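PDB 3UP8: putative 2,5-diketo-D-gluconic acid reductase B, which probably catalyses the NADPH-dependent reduction of methylglyoxal to hydroxyacetone, as a member of the aldo/keto reductase family. Local coordinates for residues I85-V90 against T119-L124; F160-M165 against T190-T195; V181-Y186 against M201-Y206. One frame throughout, in Å; residues are numbered along the deposited sequence.

Interaction 1 (I85-V90 against T119-L124); sequences IPRADV and TDHVDL
The guanidinium of R87 lies flat on the imidazole of H121. Their planes are 15° apart and their centres 4.2 Å, with H121 NE2 displaced toward the rim of the guanidinium. Three oxygens of T119-L124 meet the edge of R87. R87 NE donates to T119 OG1 at 3.0 Å. R87 NH2 donates to the backbone O of H121 at 2.9 Å, a nearly straight bond at 173°, although it reaches that oxygen from above the carbonyl plane. R87 NH1 and NH2 both point end-on at D123 OD2, each 2.8 Å away, and form a salt bridge through one atom. The carboxylate is turned well away from the guanidinium. NH1 meets the syn lone pair of OD2, while NH2 comes from above the carboxylate plane. The R87 chain bends at chi2 (72°), which helps bring the planar head to the ring. H121 is held in turn by ND1, which bonds D120 OD1 at 2.8 Å. This grip probably limits rotation of both flat groups.

L92 N donates to D123 OD2, which ties the carboxylate to strand 91-96. The contact joins the loop between helix 73-83 and that strand to the start of strand 122-127, the next in the barrel.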
# COMPACT_ATOMS: atom_id res chain seq x y z
N ILE A 85 -6.20 -20.24 -4.58
CA ILE A 85 -5.16 -19.57 -5.35
C ILE A 85 -3.85 -20.02 -4.71
O ILE A 85 -3.72 -19.97 -3.48
CB ILE A 85 -5.37 -18.04 -5.33
CG1 ILE A 85 -6.68 -17.70 -6.03
CG2 ILE A 85 -4.20 -17.31 -6.00
CD1 ILE A 85 -7.09 -16.25 -5.93
N PRO A 86 -2.90 -20.52 -5.52
CA PRO A 86 -1.66 -20.96 -4.90
C PRO A 86 -1.04 -19.80 -4.13
O PRO A 86 -1.22 -18.63 -4.52
CB PRO A 86 -0.78 -21.38 -6.09
CG PRO A 86 -1.76 -21.65 -7.21
CD PRO A 86 -2.90 -20.70 -6.99
N ARG A 87 -0.35 -20.11 -3.03
CA ARG A 87 0.26 -19.09 -2.19
C ARG A 87 1.24 -18.25 -2.97
O ARG A 87 1.28 -17.03 -2.81
CB ARG A 87 0.95 -19.73 -0.97
CG ARG A 87 1.88 -18.77 -0.19
CD ARG A 87 1.08 -17.73 0.59
NE ARG A 87 1.94 -16.75 1.26
CZ ARG A 87 2.40 -15.63 0.71
NH1 ARG A 87 2.12 -15.31 -0.55
NH2 ARG A 87 3.16 -14.81 1.43
N ALA A 88 2.02 -18.91 -3.83
CA ALA A 88 3.05 -18.26 -4.63
C ALA A 88 2.49 -17.21 -5.61
O ALA A 88 3.24 -16.37 -6.11
CB ALA A 88 3.89 -19.31 -5.39
N ASP A 89 1.18 -17.26 -5.86
CA ASP A 89 0.53 -16.32 -6.78
C ASP A 89 -0.01 -15.07 -6.09
O ASP A 89 -0.45 -14.14 -6.76
CB ASP A 89 -0.62 -17.01 -7.53
CG ASP A 89 -0.15 -18.10 -8.49
OD1 ASP A 89 1.06 -18.18 -8.80
OD2 ASP A 89 -1.01 -18.87 -8.94
N VAL A 90 -0.02 -15.07 -4.76
CA VAL A 90 -0.52 -13.91 -4.03
C VAL A 90 0.65 -13.14 -3.43
O VAL A 90 1.60 -13.73 -2.94
CB VAL A 90 -1.53 -14.30 -2.91
CG1 VAL A 90 -2.00 -13.07 -2.13
CG2 VAL A 90 -2.75 -15.01 -3.50
N THR A 119 0.39 -18.95 6.87
CA THR A 119 1.46 -19.10 5.89
C THR A 119 2.80 -18.97 6.62
O THR A 119 2.85 -18.39 7.70
CB THR A 119 1.33 -18.09 4.71
OG1 THR A 119 2.45 -18.22 3.82
CG2 THR A 119 1.25 -16.63 5.22
N ASP A 120 3.87 -19.54 6.06
CA ASP A 120 5.18 -19.46 6.72
C ASP A 120 5.98 -18.18 6.39
O ASP A 120 7.05 -17.96 6.94
CB ASP A 120 6.02 -20.71 6.45
CG ASP A 120 6.56 -20.77 5.02
OD1 ASP A 120 5.90 -20.33 4.06
OD2 ASP A 120 7.69 -21.28 4.86
N HIS A 121 5.45 -17.35 5.50
CA HIS A 121 6.12 -16.10 5.11
C HIS A 121 5.10 -15.10 4.59
O HIS A 121 4.03 -15.48 4.09
CB HIS A 121 7.18 -16.35 4.02
CG HIS A 121 6.62 -16.74 2.69
ND1 HIS A 121 6.18 -18.02 2.42
CD2 HIS A 121 6.41 -16.03 1.56
CE1 HIS A 121 5.72 -18.08 1.18
NE2 HIS A 121 5.85 -16.88 0.63
N VAL A 122 5.45 -13.83 4.72
CA VAL A 122 4.77 -12.79 3.98
C VAL A 122 5.68 -12.34 2.84
O VAL A 122 6.90 -12.49 2.91
CB VAL A 122 4.37 -11.59 4.84
CG1 VAL A 122 3.29 -12.00 5.85
CG2 VAL A 122 5.58 -10.97 5.56
N ASP A 123 5.09 -11.78 1.80
CA ASP A 123 5.89 -11.23 0.73
C ASP A 123 6.55 -9.93 1.16
O ASP A 123 7.68 -9.68 0.76
CB ASP A 123 5.05 -11.05 -0.52
CG ASP A 123 4.51 -12.38 -1.05
OD1 ASP A 123 5.18 -12.98 -1.89
OD2 ASP A 123 3.45 -12.84 -0.57
N LEU A 124 5.87 -9.16 2.00
CA LEU A 124 6.33 -7.82 2.37
C LEU A 124 5.98 -7.51 3.82
O LEU A 124 4.84 -7.73 4.26
CB LEU A 124 5.68 -6.76 1.46
CG LEU A 124 6.11 -5.29 1.58
CD1 LEU A 124 7.65 -5.10 1.48
CD2 LEU A 124 5.37 -4.39 0.53

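Interaction 2 (F160-M165 against T190-T195); sequences FNTTQM and TKVLQT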
# COMPACT_ATOMS: atom_id res chain seq x y z
N PHE A 160 7.04 7.14 6.41
CA PHE A 160 8.35 7.73 6.66
C PHE A 160 8.48 8.99 5.80
O PHE A 160 8.05 9.01 4.64
CB PHE A 160 9.45 6.75 6.28
CG PHE A 160 9.74 5.69 7.32
CD1 PHE A 160 11.06 5.29 7.57
CD2 PHE A 160 8.71 5.08 8.03
CE1 PHE A 160 11.34 4.30 8.53
CE2 PHE A 160 8.98 4.11 9.00
CZ PHE A 160 10.29 3.71 9.25
N ASN A 161 9.10 10.03 6.37
CA ASN A 161 9.43 11.21 5.57
C ASN A 161 10.73 10.93 4.79
O ASN A 161 11.33 9.85 4.96
CB ASN A 161 9.49 12.46 6.45
CG ASN A 161 10.64 12.44 7.45
OD1 ASN A 161 11.59 11.67 7.31
ND2 ASN A 161 10.55 13.29 8.47
N THR A 162 11.17 11.88 3.95
CA THR A 162 12.33 11.64 3.09
C THR A 162 13.61 11.40 3.88
O THR A 162 14.45 10.58 3.51
CB THR A 162 12.55 12.77 2.01
OG1 THR A 162 12.69 14.02 2.67
CG2 THR A 162 11.36 12.88 1.08
N THR A 163 13.75 12.11 5.00
CA THR A 163 14.91 11.97 5.86
C THR A 163 14.97 10.53 6.39
O THR A 163 16.03 9.91 6.40
CB THR A 163 14.85 12.98 7.03
OG1 THR A 163 14.76 14.30 6.49
CG2 THR A 163 16.12 12.88 7.87
N GLN A 164 13.82 10.01 6.79
CA GLN A 164 13.74 8.66 7.35
C GLN A 164 13.88 7.57 6.29
O GLN A 164 14.36 6.47 6.58
CB GLN A 164 12.45 8.50 8.15
CG GLN A 164 12.37 9.48 9.32
CD GLN A 164 10.96 9.64 9.86
OE1 GLN A 164 9.96 9.47 9.14
NE2 GLN A 164 10.87 9.96 11.14
N MSE A 165 13.44 7.88 5.07
CA MSE A 165 13.59 6.98 3.95
C MSE A 165 15.08 6.80 3.68
O MSE A 165 15.55 5.67 3.53
CB MSE A 165 12.90 7.54 2.70
CG MSE A 165 11.36 7.55 2.80
SE MSE A 165 10.56 8.66 1.39
CE MSE A 165 11.05 7.58 -0.11
N THR A 190 5.33 15.13 -3.97
CA THR A 190 6.48 15.41 -4.84
C THR A 190 7.82 15.01 -4.23
O THR A 190 8.57 14.27 -4.84
CB THR A 190 6.50 16.91 -5.27
OG1 THR A 190 5.38 17.15 -6.12
CG2 THR A 190 7.80 17.26 -6.00
N LYS A 191 8.12 15.50 -3.04
CA LYS A 191 9.42 15.22 -2.40
C LYS A 191 9.58 13.72 -2.09
O LYS A 191 10.61 13.13 -2.40
CB LYS A 191 9.62 16.04 -1.12
CG LYS A 191 9.87 17.54 -1.32
CD LYS A 191 10.25 18.18 0.03
CE LYS A 191 10.13 19.71 -0.00
NZ LYS A 191 10.43 20.33 1.33
N VAL A 192 8.55 13.12 -1.51
CA VAL A 192 8.58 11.68 -1.23
C VAL A 192 8.81 10.84 -2.50
O VAL A 192 9.65 9.93 -2.50
CB VAL A 192 7.31 11.24 -0.45
CG1 VAL A 192 7.14 9.73 -0.45
CG2 VAL A 192 7.37 11.78 1.00
N LEU A 193 8.10 11.16 -3.58
CA LEU A 193 8.28 10.44 -4.85
C LEU A 193 9.68 10.56 -5.39
O LEU A 193 10.26 9.59 -5.90
CB LEU A 193 7.30 10.95 -5.91
CG LEU A 193 5.99 10.20 -6.12
CD1 LEU A 193 5.10 11.05 -7.04
CD2 LEU A 193 6.24 8.80 -6.69
N GLN A 194 10.23 11.77 -5.32
CA GLN A 194 11.56 12.04 -5.86
C GLN A 194 12.61 11.26 -5.07
O GLN A 194 13.52 10.69 -5.66
CB GLN A 194 11.86 13.55 -5.89
CG GLN A 194 10.87 14.32 -6.82
CD GLN A 194 11.16 15.81 -6.98
OE1 GLN A 194 11.56 16.50 -6.03
NE2 GLN A 194 10.93 16.33 -8.19
N THR A 195 12.47 11.24 -3.75
CA THR A 195 13.38 10.46 -2.90
C THR A 195 13.21 8.96 -3.18
O THR A 195 14.20 8.25 -3.32
CB THR A 195 13.17 10.77 -1.41
OG1 THR A 195 13.49 12.15 -1.17
CG2 THR A 195 14.05 9.91 -0.51
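The backbone oxygen of K191 is approached by several groups. K191 O accepts the helical bond from T195 N at 3.0 Å and a weak one from T195 OG1 at 3.3 Å. The methyl of T162, CG2, rests 3.6 Å from K191 O. T162 CG2 also comes within 3.2 Å of T195 OG1, and the two threonine side chains cross at about a right angle. With chi1 at 57°, T162 places CG2 beside its own backbone N, facing the other helix, while OG1 bonds to D297 near the C terminus. The methyl thus does the packing and the hydroxyl serves a separate partner.

M165, a selenomethionine, makes the second half of the contact. Its chain bends at chi3 (67°). M165 SE lies 4.0 Å from V192 CG1. M165 CE sits 3.6 Å from V192 O. M165 CE is also 3.8 Å from T195 CG2. T195 therefore meets T162 through OG1 and M165 through its methyl. A glycine in place of T195 would probably open a gap between the helices and leave T162 CG2 and M165 CE each without one of the groups they pack on.

N161 and Q164 form a capping box at the start of helix 162-171, with Q164 N bonded to N161 OD1. M165 also reaches A196 and L199 further along helix 190-199. This is the side-by-side packing of consecutive outer helices in a TIM barrel. The two helices follow strands 152-158 and 176-182, and they meet near their N-terminal ends.

Interaction 3 (V181-Y186 against M201-Y206); sequences VEYHPY and MSLTSY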
# COMPACT_ATOMS: atom_id res chain seq x y z
N VAL A 181 2.43 5.25 2.03
CA VAL A 181 2.00 6.56 2.53
C VAL A 181 0.62 6.92 1.99
O VAL A 181 0.16 6.38 0.98
CB VAL A 181 2.98 7.68 2.10
CG1 VAL A 181 4.38 7.45 2.72
CG2 VAL A 181 3.06 7.80 0.57
N GLU A 182 -0.05 7.84 2.69
CA GLU A 182 -1.29 8.45 2.21
C GLU A 182 -0.99 9.19 0.92
O GLU A 182 -0.07 9.99 0.87
CB GLU A 182 -1.81 9.45 3.24
CG GLU A 182 -3.10 10.11 2.85
CD GLU A 182 -3.62 11.05 3.91
OE1 GLU A 182 -3.23 10.92 5.09
OE2 GLU A 182 -4.43 11.92 3.56
N TYR A 183 -1.75 8.91 -0.14
CA TYR A 183 -1.52 9.59 -1.41
C TYR A 183 -2.82 9.59 -2.22
O TYR A 183 -3.41 8.53 -2.48
CB TYR A 183 -0.38 8.92 -2.19
CG TYR A 183 0.14 9.71 -3.38
CD1 TYR A 183 0.03 11.10 -3.44
CD2 TYR A 183 0.76 9.05 -4.45
CE1 TYR A 183 0.52 11.82 -4.55
CE2 TYR A 183 1.26 9.76 -5.56
CZ TYR A 183 1.13 11.13 -5.59
OH TYR A 183 1.63 11.79 -6.70
N HIS A 184 -3.27 10.79 -2.56
CA HIS A 184 -4.52 11.02 -3.29
C HIS A 184 -4.38 12.43 -3.88
O HIS A 184 -3.42 13.13 -3.57
CB HIS A 184 -5.72 10.93 -2.35
CG HIS A 184 -5.56 11.71 -1.08
ND1 HIS A 184 -5.64 13.09 -1.03
CD2 HIS A 184 -5.33 11.30 0.20
CE1 HIS A 184 -5.44 13.49 0.22
NE2 HIS A 184 -5.26 12.43 0.98
N PRO A 185 -5.32 12.84 -4.75
CA PRO A 185 -5.12 14.13 -5.44
C PRO A 185 -4.94 15.36 -4.52
O PRO A 185 -4.31 16.34 -4.92
CB PRO A 185 -6.39 14.26 -6.27
CG PRO A 185 -6.79 12.82 -6.56
CD PRO A 185 -6.48 12.10 -5.27
N TYR A 186 -5.46 15.29 -3.29
CA TYR A 186 -5.41 16.45 -2.37
C TYR A 186 -4.13 16.55 -1.52
O TYR A 186 -3.92 17.55 -0.82
CB TYR A 186 -6.68 16.51 -1.52
CG TYR A 186 -7.90 16.33 -2.39
CD1 TYR A 186 -8.33 17.36 -3.24
CD2 TYR A 186 -8.59 15.12 -2.40
CE1 TYR A 186 -9.45 17.17 -4.08
CE2 TYR A 186 -9.68 14.93 -3.21
CZ TYR A 186 -10.11 15.94 -4.05
OH TYR A 186 -11.20 15.69 -4.83
N MSE A 201 13.11 2.75 -4.39
CA MSE A 201 11.91 2.17 -3.81
C MSE A 201 10.66 2.70 -4.52
O MSE A 201 10.72 3.70 -5.21
CB MSE A 201 11.84 2.39 -2.31
CG MSE A 201 11.65 3.82 -1.86
SE MSE A 201 11.84 3.96 0.10
CE MSE A 201 13.74 3.72 0.26
N SER A 202 9.55 1.99 -4.37
CA SER A 202 8.25 2.47 -4.81
C SER A 202 7.54 3.25 -3.71
O SER A 202 8.00 3.33 -2.57
CB SER A 202 7.37 1.30 -5.27
OG SER A 202 7.19 0.39 -4.20
N LEU A 203 6.42 3.84 -4.09
CA LEU A 203 5.49 4.41 -3.16
C LEU A 203 4.20 3.60 -3.23
O LEU A 203 3.64 3.38 -4.31
CB LEU A 203 5.25 5.86 -3.54
CG LEU A 203 4.41 6.74 -2.63
CD1 LEU A 203 4.74 8.21 -2.91
CD2 LEU A 203 2.93 6.45 -2.81
N THR A 204 3.73 3.14 -2.07
CA THR A 204 2.43 2.52 -2.02
C THR A 204 1.40 3.49 -1.44
O THR A 204 1.56 3.97 -0.32
CB THR A 204 2.44 1.21 -1.25
OG1 THR A 204 3.35 0.31 -1.87
CG2 THR A 204 1.02 0.59 -1.26
N SER A 205 0.35 3.76 -2.21
CA SER A 205 -0.69 4.71 -1.82
C SER A 205 -1.82 4.08 -1.01
O SER A 205 -2.34 3.02 -1.40
CB SER A 205 -1.30 5.34 -3.09
OG SER A 205 -2.56 5.92 -2.79
N TYR A 206 -2.19 4.72 0.09
CA TYR A 206 -3.48 4.46 0.74
C TYR A 206 -4.33 5.74 0.77
O TYR A 206 -3.81 6.85 0.58
CB TYR A 206 -3.35 3.81 2.14
CG TYR A 206 -2.71 4.66 3.23
CD1 TYR A 206 -3.46 5.62 3.92
CD2 TYR A 206 -1.38 4.47 3.61
CE1 TYR A 206 -2.88 6.39 4.94
CE2 TYR A 206 -0.80 5.23 4.63
CZ TYR A 206 -1.56 6.18 5.29
OH TYR A 206 -1.02 6.94 6.30
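With chi1 at 66°, Y206 has CG between its backbone N and carbonyl carbon. This swings the ring over the V181-E182 peptide. E182 N lies over one face, 3.3 Å from Y206 CE2 and toward the rim, and E182 CB touches Y206 CE1. S205 takes a different torsion. S205 OG is anti to the backbone N (chi1 162°) and donates to Y183 O at 2.8 Å.

The backbones of V181-E182 and S205-Y206 run parallel. V181 N donates to T204 O, and Y206 N returns a bond to V181 O. Y183 N then reaches Y206 O at 3.0 Å, so pairing continues just past the end of strand 176-182. The S205 hydroxyl takes up the carbonyl of the same residue, Y183.

On the face opposite the Y206 ring, V181 CG2 packs on L203 CG at 3.6 Å. L203 CD2 also meets Y183 CD2 at 3.8 Å. The Y183 hydroxyl bonds to Q242, and its ring meets W238. The extended E182 side chain receives H184 NE2 on the anti lone pair of E182 OE2 at 2.8 Å. The backbone N atoms of I286 and V287 bind the same carboxylate, so its buried charge is probably well compensated.

Y206 OH is bonded to N159, and the Y206 side chain is about 6 Å from the side chains of Y70, the predicted proton donor, and K95. It is about 3 Å from a bound acetate ion. In many aldo/keto reductases an aromatic residue at this place, often a tyrosine, stacks on the nicotinamide of the cofactor; Y206 probably does the same. The peptide packing and hydroxyl bond that steady the Y206 ring are consistent with such a role.

Interaction 1 comes first along the chain. It closes the loop through strand 91-96 and helix 103-117, at the end of the barrel where the strands begin. It ends before the other two start. Interactions 2 and 3 cross, since their segments alternate. Interaction 2 pairs helix 162-171 with helix 190-199 and closes a loop holding the rest of the first helix and strand 176-182. Interaction 3 pairs that strand with strand 202-206 and closes the loop holding helix 190-199, completing a beta-alpha-beta unit. The two contacts touch, for example at L193 CD1 and Y183 OH (3.6 Å). Interactions 1 and 2 lie on opposite sides of the chain's centre, with centres about 29 Å apart.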